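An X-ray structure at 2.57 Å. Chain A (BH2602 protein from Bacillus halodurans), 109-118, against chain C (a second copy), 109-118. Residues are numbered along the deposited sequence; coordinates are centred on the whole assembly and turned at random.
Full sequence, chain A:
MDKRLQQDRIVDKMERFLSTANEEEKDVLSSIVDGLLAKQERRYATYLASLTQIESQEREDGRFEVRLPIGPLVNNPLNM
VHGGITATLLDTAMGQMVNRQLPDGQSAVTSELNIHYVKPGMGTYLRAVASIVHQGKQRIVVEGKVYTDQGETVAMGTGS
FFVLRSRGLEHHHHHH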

ATOM      1  N   VAL A 109      -1.193  12.402  12.172  1.00 44.24           N
ATOM      2  CA  VAL A 109      -1.096  11.011  12.570  1.00 40.18           C
ATOM      3  C   VAL A 109      -1.148  10.054  11.376  1.00 47.07           C
ATOM      4  O   VAL A 109      -1.939  10.226  10.447  1.00 42.19           O
ATOM      5  CB  VAL A 109      -2.216  10.673  13.553  1.00 53.07           C
ATOM      6  CG1 VAL A 109      -2.161  11.638  14.730  1.00 56.18           C
ATOM      7  CG2 VAL A 109      -3.570  10.773  12.859  1.00 60.32           C
ATOM      8  N   THR A 110      -0.282   9.049  11.404  1.00 37.18           N
ATOM      9  CA  THR A 110      -0.211   8.054  10.348  1.00 32.75           C
ATOM     10  C   THR A 110      -1.570   7.429  10.014  1.00 35.27           C
ATOM     11  O   THR A 110      -2.145   6.667  10.805  1.00 37.16           O
ATOM     12  CB  THR A 110       0.759   6.939  10.737  1.00 44.37           C
ATOM     13  OG1 THR A 110       2.076   7.489  10.889  1.00 58.31           O
ATOM     14  CG2 THR A 110       0.775   5.855   9.684  1.00 30.52           C
ATOM     15  N   SER A 111      -2.069   7.751   8.825  1.00 31.53           N
ATOM     16  CA  SER A 111      -3.352   7.253   8.347  1.00 37.19           C
ATOM     17  C   SER A 111      -3.138   5.967   7.541  1.00 38.75           C
ATOM     18  O   SER A 111      -3.629   4.890   7.901  1.00 38.64           O
ATOM     19  CB  SER A 111      -4.010   8.338   7.487  1.00 40.29           C
ATOM     20  OG  SER A 111      -5.167   7.871   6.835  1.00 45.47           O
ATOM     21  N   GLU A 112      -2.409   6.088   6.439  1.00 32.66           N
ATOM     22  CA  GLU A 112      -2.106   4.950   5.589  1.00 34.36           C
ATOM     23  C   GLU A 112      -0.598   4.770   5.568  1.00 36.94           C
ATOM     24  O   GLU A 112       0.154   5.699   5.865  1.00 42.81           O
ATOM     25  CB  GLU A 112      -2.625   5.180   4.171  1.00 39.00           C
ATOM     26  CG  GLU A 112      -4.108   4.911   3.993  1.00 50.90           C
ATOM     27  CD  GLU A 112      -4.977   5.853   4.791  1.00 79.89           C
ATOM     28  OE1 GLU A 112      -5.203   6.992   4.330  1.00 89.88           O
ATOM     29  OE2 GLU A 112      -5.430   5.453   5.887  1.00 88.50           O
ATOM     30  N   LEU A 113      -0.160   3.557   5.249  1.00 33.51           N
ATOM     31  CA  LEU A 113       1.256   3.234   5.180  1.00 35.92           C
ATOM     32  C   LEU A 113       1.370   2.136   4.145  1.00 32.75           C
ATOM     33  O   LEU A 113       0.576   1.200   4.150  1.00 42.09           O
ATOM     34  CB  LEU A 113       1.761   2.742   6.540  1.00 38.84           C
ATOM     35  CG  LEU A 113       3.274   2.501   6.653  1.00 45.78           C
ATOM     36  CD1 LEU A 113       4.059   3.774   6.278  1.00 43.71           C
ATOM     37  CD2 LEU A 113       3.597   2.082   8.074  1.00 39.25           C
ATOM     38  N   ASN A 114       2.333   2.262   3.241  1.00 23.91           N
ATOM     39  CA  ASN A 114       2.541   1.275   2.180  1.00 18.14           C
ATOM     40  C   ASN A 114       4.029   1.108   2.042  1.00 18.54           C
ATOM     41  O   ASN A 114       4.779   2.077   2.050  1.00 24.36           O
ATOM     42  CB  ASN A 114       1.972   1.762   0.858  1.00 24.37           C
ATOM     43  CG  ASN A 114       1.684   0.618  -0.111  1.00 48.04           C
ATOM     44  OD1 ASN A 114       2.539  -0.239  -0.389  1.00 35.73           O
ATOM     45  ND2 ASN A 114       0.466   0.605  -0.637  1.00 70.06           N
ATOM     46  N   ILE A 115       4.465  -0.136   1.920  1.00 14.68           N
ATOM     47  CA  ILE A 115       5.881  -0.431   1.847  1.00 36.20           C
ATOM     48  C   ILE A 115       6.154  -1.613   0.909  1.00 42.10           C
ATOM     49  O   ILE A 115       5.377  -2.562   0.832  1.00 39.00           O
ATOM     50  CB  ILE A 115       6.416  -0.743   3.256  1.00 47.12           C
ATOM     51  CG1 ILE A 115       5.724   0.154   4.283  1.00 61.51           C
ATOM     52  CG2 ILE A 115       7.914  -0.471   3.320  1.00 60.80           C
ATOM     53  CD1 ILE A 115       5.956  -0.250   5.732  1.00 67.38           C
ATOM     54  N   HIS A 116       7.257  -1.518   0.179  1.00 35.00           N
ATOM     55  CA  HIS A 116       7.679  -2.548  -0.756  1.00 31.93           C
ATOM     56  C   HIS A 116       9.069  -2.927  -0.303  1.00 27.43           C
ATOM     57  O   HIS A 116       9.957  -2.082  -0.251  1.00 26.86           O
ATOM     58  CB  HIS A 116       7.699  -1.994  -2.191  1.00 30.09           C
ATOM     59  CG  HIS A 116       6.339  -1.666  -2.717  1.00 36.55           C
ATOM     60  ND1 HIS A 116       5.713  -2.423  -3.680  1.00 38.82           N
ATOM     61  CD2 HIS A 116       5.441  -0.727  -2.337  1.00 44.28           C
ATOM     62  CE1 HIS A 116       4.486  -1.971  -3.868  1.00 45.36           C
ATOM     63  NE2 HIS A 116       4.295  -0.942  -3.064  1.00 48.39           N
ATOM     64  N   TYR A 117       9.247  -4.183   0.069  1.00 24.96           N
ATOM     65  CA  TYR A 117      10.539  -4.646   0.533  1.00 32.26           C
ATOM     66  C   TYR A 117      11.363  -5.016  -0.673  1.00 29.39           C
ATOM     67  O   TYR A 117      10.888  -5.699  -1.569  1.00 34.22           O
ATOM     68  CB  TYR A 117      10.358  -5.833   1.465  1.00 41.50           C
ATOM     69  CG  TYR A 117       9.768  -5.415   2.781  1.00 41.25           C
ATOM     70  CD1 TYR A 117      10.581  -4.923   3.805  1.00 35.70           C
ATOM     71  CD2 TYR A 117       8.390  -5.446   2.982  1.00 30.78           C
ATOM     72  CE1 TYR A 117      10.031  -4.460   5.009  1.00 34.12           C
ATOM     73  CE2 TYR A 117       7.834  -4.989   4.171  1.00 44.56           C
ATOM     74  CZ  TYR A 117       8.659  -4.497   5.177  1.00 41.71           C
ATOM     75  OH  TYR A 117       8.093  -4.028   6.333  1.00 30.35           O
ATOM     76  N   VAL A 118      12.613  -4.572  -0.676  1.00 36.93           N
ATOM     77  CA  VAL A 118      13.486  -4.789  -1.811  1.00 46.05           C
ATOM     78  C   VAL A 118      14.693  -5.647  -1.487  1.00 45.54           C
ATOM     79  O   VAL A 118      14.860  -6.726  -2.051  1.00 55.01           O
ATOM     80  CB  VAL A 118      13.938  -3.417  -2.359  1.00 47.71           C
ATOM     81  CG1 VAL A 118      15.030  -3.593  -3.391  1.00 57.64           C
ATOM     82  CG2 VAL A 118      12.732  -2.678  -2.930  1.00 33.69           C
TER
ATOM     83  N   VAL C 109       9.202 -14.403   2.762  1.00 68.53           N
ATOM     84  CA  VAL C 109       9.562 -13.117   3.327  1.00 56.26           C
ATOM     85  C   VAL C 109       8.511 -12.094   2.911  1.00 54.72           C
ATOM     86  O   VAL C 109       7.891 -12.230   1.856  1.00 53.89           O
ATOM     87  CB  VAL C 109      10.934 -12.668   2.822  1.00 50.42           C
ATOM     88  CG1 VAL C 109      12.010 -13.535   3.450  1.00 36.87           C
ATOM     89  CG2 VAL C 109      10.989 -12.772   1.296  1.00 56.35           C
ATOM     90  N   THR C 110       8.298 -11.082   3.747  1.00 54.42           N
ATOM     91  CA  THR C 110       7.312 -10.051   3.444  1.00 49.55           C
ATOM     92  C   THR C 110       7.798  -9.222   2.255  1.00 48.56           C
ATOM     93  O   THR C 110       8.921  -8.704   2.247  1.00 47.96           O
ATOM     94  CB  THR C 110       7.068  -9.114   4.635  1.00 47.43           C
ATOM     95  OG1 THR C 110       6.751  -9.885   5.797  1.00 49.86           O
ATOM     96  CG2 THR C 110       5.909  -8.196   4.327  1.00 38.82           C
ATOM     97  N   SER C 111       6.920  -9.104   1.268  1.00 37.69           N
ATOM     98  CA  SER C 111       7.186  -8.409   0.022  1.00 36.91           C
ATOM     99  C   SER C 111       6.473  -7.045  -0.006  1.00 39.87           C
ATOM    100  O   SER C 111       7.119  -6.003  -0.224  1.00 37.18           O
ATOM    101  CB  SER C 111       6.711  -9.312  -1.129  1.00 33.52           C
ATOM    102  OG  SER C 111       6.841  -8.706  -2.393  1.00 38.47           O
ATOM    103  N   GLU C 112       5.156  -7.060   0.211  1.00 35.04           N
ATOM    104  CA  GLU C 112       4.335  -5.844   0.239  1.00 31.58           C
ATOM    105  C   GLU C 112       3.530  -5.763   1.524  1.00 42.52           C
ATOM    106  O   GLU C 112       2.974  -6.755   1.967  1.00 47.05           O
ATOM    107  CB  GLU C 112       3.315  -5.807  -0.914  1.00 42.11           C
ATOM    108  CG  GLU C 112       3.782  -5.215  -2.221  1.00 46.27           C
ATOM    109  CD  GLU C 112       4.756  -6.118  -2.927  1.00 48.50           C
ATOM    110  OE1 GLU C 112       4.462  -7.330  -3.040  1.00 59.45           O
ATOM    111  OE2 GLU C 112       5.813  -5.614  -3.373  1.00 46.47           O
ATOM    112  N   LEU C 113       3.450  -4.574   2.111  1.00 37.48           N
ATOM    113  CA  LEU C 113       2.663  -4.406   3.304  1.00 35.34           C
ATOM    114  C   LEU C 113       1.837  -3.138   3.211  1.00 35.79           C
ATOM    115  O   LEU C 113       2.378  -2.040   3.125  1.00 41.58           O
ATOM    116  CB  LEU C 113       3.548  -4.369   4.548  1.00 47.49           C
ATOM    117  CG  LEU C 113       2.762  -4.284   5.863  1.00 57.67           C
ATOM    118  CD1 LEU C 113       1.687  -5.364   5.889  1.00 59.43           C
ATOM    119  CD2 LEU C 113       3.711  -4.439   7.039  1.00 64.32           C
ATOM    120  N   ASN C 114       0.516  -3.308   3.217  1.00 33.62           N
ATOM    121  CA  ASN C 114      -0.409  -2.193   3.159  1.00 32.02           C
ATOM    122  C   ASN C 114      -1.262  -2.168   4.424  1.00 42.11           C
ATOM    123  O   ASN C 114      -1.910  -3.153   4.766  1.00 43.66           O
ATOM    124  CB  ASN C 114      -1.327  -2.325   1.962  1.00 41.20           C
ATOM    125  CG  ASN C 114      -1.994  -1.010   1.610  1.00 57.42           C
ATOM    126  OD1 ASN C 114      -2.658  -0.391   2.438  1.00 63.96           O
ATOM    127  ND2 ASN C 114      -1.813  -0.572   0.373  1.00 67.40           N
ATOM    128  N   ILE C 115      -1.281  -1.030   5.109  1.00 45.00           N
ATOM    129  CA  ILE C 115      -2.051  -0.909   6.334  1.00 56.23           C
ATOM    130  C   ILE C 115      -2.858   0.384   6.437  1.00 52.01           C
ATOM    131  O   ILE C 115      -2.390   1.463   6.066  1.00 53.14           O
ATOM    132  CB  ILE C 115      -1.110  -1.056   7.562  1.00 51.09           C
ATOM    133  CG1 ILE C 115      -0.670  -2.511   7.680  1.00 67.88           C
ATOM    134  CG2 ILE C 115      -1.809  -0.637   8.845  1.00 52.10           C
ATOM    135  CD1 ILE C 115       0.247  -2.768   8.841  1.00 79.74           C
ATOM    136  N   HIS C 116      -4.084   0.253   6.932  1.00 36.96           N
ATOM    137  CA  HIS C 116      -4.976   1.393   7.132  1.00 34.84           C
ATOM    138  C   HIS C 116      -5.200   1.467   8.628  1.00 34.95           C
ATOM    139  O   HIS C 116      -5.663   0.504   9.243  1.00 35.95           O
ATOM    140  CB  HIS C 116      -6.322   1.168   6.454  1.00 32.68           C
ATOM    141  CG  HIS C 116      -6.275   1.271   4.964  1.00 46.42           C
ATOM    142  ND1 HIS C 116      -6.287   2.480   4.301  1.00 51.72           N
ATOM    143  CD2 HIS C 116      -6.198   0.317   4.008  1.00 47.07           C
ATOM    144  CE1 HIS C 116      -6.219   2.264   2.999  1.00 49.98           C
ATOM    145  NE2 HIS C 116      -6.163   0.959   2.796  1.00 44.78           N
ATOM    146  N   TYR C 117      -4.854   2.602   9.215  1.00 30.68           N
ATOM    147  CA  TYR C 117      -5.019   2.795  10.638  1.00 35.24           C
ATOM    148  C   TYR C 117      -6.407   3.382  10.897  1.00 39.18           C
ATOM    149  O   TYR C 117      -6.752   4.479  10.412  1.00 29.45           O
ATOM    150  CB  TYR C 117      -3.902   3.702  11.142  1.00 29.77           C
ATOM    151  CG  TYR C 117      -2.545   3.025  11.043  1.00 41.85           C
ATOM    152  CD1 TYR C 117      -2.166   2.031  11.957  1.00 39.38           C
ATOM    153  CD2 TYR C 117      -1.666   3.333  10.003  1.00 47.67           C
ATOM    154  CE1 TYR C 117      -0.945   1.352  11.836  1.00 38.51           C
ATOM    155  CE2 TYR C 117      -0.442   2.665   9.869  1.00 49.97           C
ATOM    156  CZ  TYR C 117      -0.085   1.673  10.785  1.00 44.44           C
ATOM    157  OH  TYR C 117       1.115   0.999  10.621  1.00 48.56           O
ATOM    158  N   VAL C 118      -7.206   2.632  11.656  1.00 39.58           N
ATOM    159  CA  VAL C 118      -8.572   3.015  11.973  1.00 42.31           C
ATOM    160  C   VAL C 118      -8.752   3.767  13.288  1.00 58.89           C
ATOM    161  O   VAL C 118      -9.232   4.898  13.286  1.00 69.00           O
ATOM    162  CB  VAL C 118      -9.460   1.782  11.992  1.00 42.68           C
ATOM    163  CG1 VAL C 118     -10.825   2.143  12.500  1.00 47.33           C
ATOM    164  CG2 VAL C 118      -9.535   1.192  10.610  1.00 42.04           C
TER

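What joins the two strands? They run antiparallel, at 160° between their N-to-C directions, and pair about A:Asn114 and C:Asn114, whose CA atoms are 4.7 Å apart. Because this register sets A:Asn114 against its own copy, each backbone bond on one side of that pair recurs on the other. A:Leu113 and C:Ile115 form a hydrogen-bonded pair: A:Leu113 N donates to C:Ile115 O at 3.2 Å, and C:Ile115 N donates to A:Leu113 O at 3.1 Å. The equivalent pair, with the chains exchanged, has A:Ile115 N to C:Leu113 O and C:Leu113 N to A:Ile115 O, both 3.1 Å. Beyond these, C:Tyr117 N reaches A:Ser111 O at 2.9 Å and A:Tyr117 N reaches C:Ser111 O at 2.8 Å, both nearly straight. The result is a sheet that continues from one chain into the other.

Why do the tyrosines cover so much of the contact? C:Tyr117 and A:Tyr117 have the largest areas covered, 89 and 82 Å² of the 740 Å² buried in all. Both CA-to-CB bonds point toward the partner strand, and both side chains have chi1 in the m well, with each ring reaching over the partner strand. C:Tyr117 CE2 lies 3.4 Å from A:Thr110 CG2 and 4.0 Å from A:Leu113 CB; in the other copy, A:Tyr117 CE2 is 3.7 Å from C:Thr110 CG2 and 4.3 Å from C:Leu113 CB. The leucine CB sits at the ring edge in each case. An aromatic ring suits this place: its CE2 edge meets both the threonine methyl and the leucine CB, while its hydroxyl finds a hydrogen bond elsewhere in the structure.

What do the leucines add? C:Leu113 and A:Leu113 come next in covered area, at 73 and 64 Å². Their side chains share a face of the sheet with A:Ile115 and C:Ile115, and all four are buried. Both leucines adopt chi1 t and chi2 p; in one copy this brings A:Leu113 CD2 to 3.7 Å from C:Tyr117 OH. Branched aliphatic groups fit here because they fill space beside the rings and ask for no polar partner, while their backbones carry the central hydrogen bonds.

How are polar side chains accommodated on the other face? Glutamate, asparagine and histidine from both chains lie there, all buried. Each glutamate pairs with a histidine across the strands and curls back, with chi1 m and chi2 p, so that its end comes nearer the partner. Both resulting hydrogen bonds are weak: C:His116 ND1 to A:Glu112 OE2 is long at 3.5 Å, and A:His116 ND1 to C:Glu112 OE2, at 3.2 Å, is strongly bent. Serine supports the carboxylate in its own strand, as where C:Ser111 OG donates to C:Glu112 OE1 at 2.8 Å. At the centre, A:Asn114 ND2 and C:Asn114 ND2 are modelled 2.8 Å apart, two donors with no hydrogen bond between them, so the pairing there rests on the neighbouring backbone.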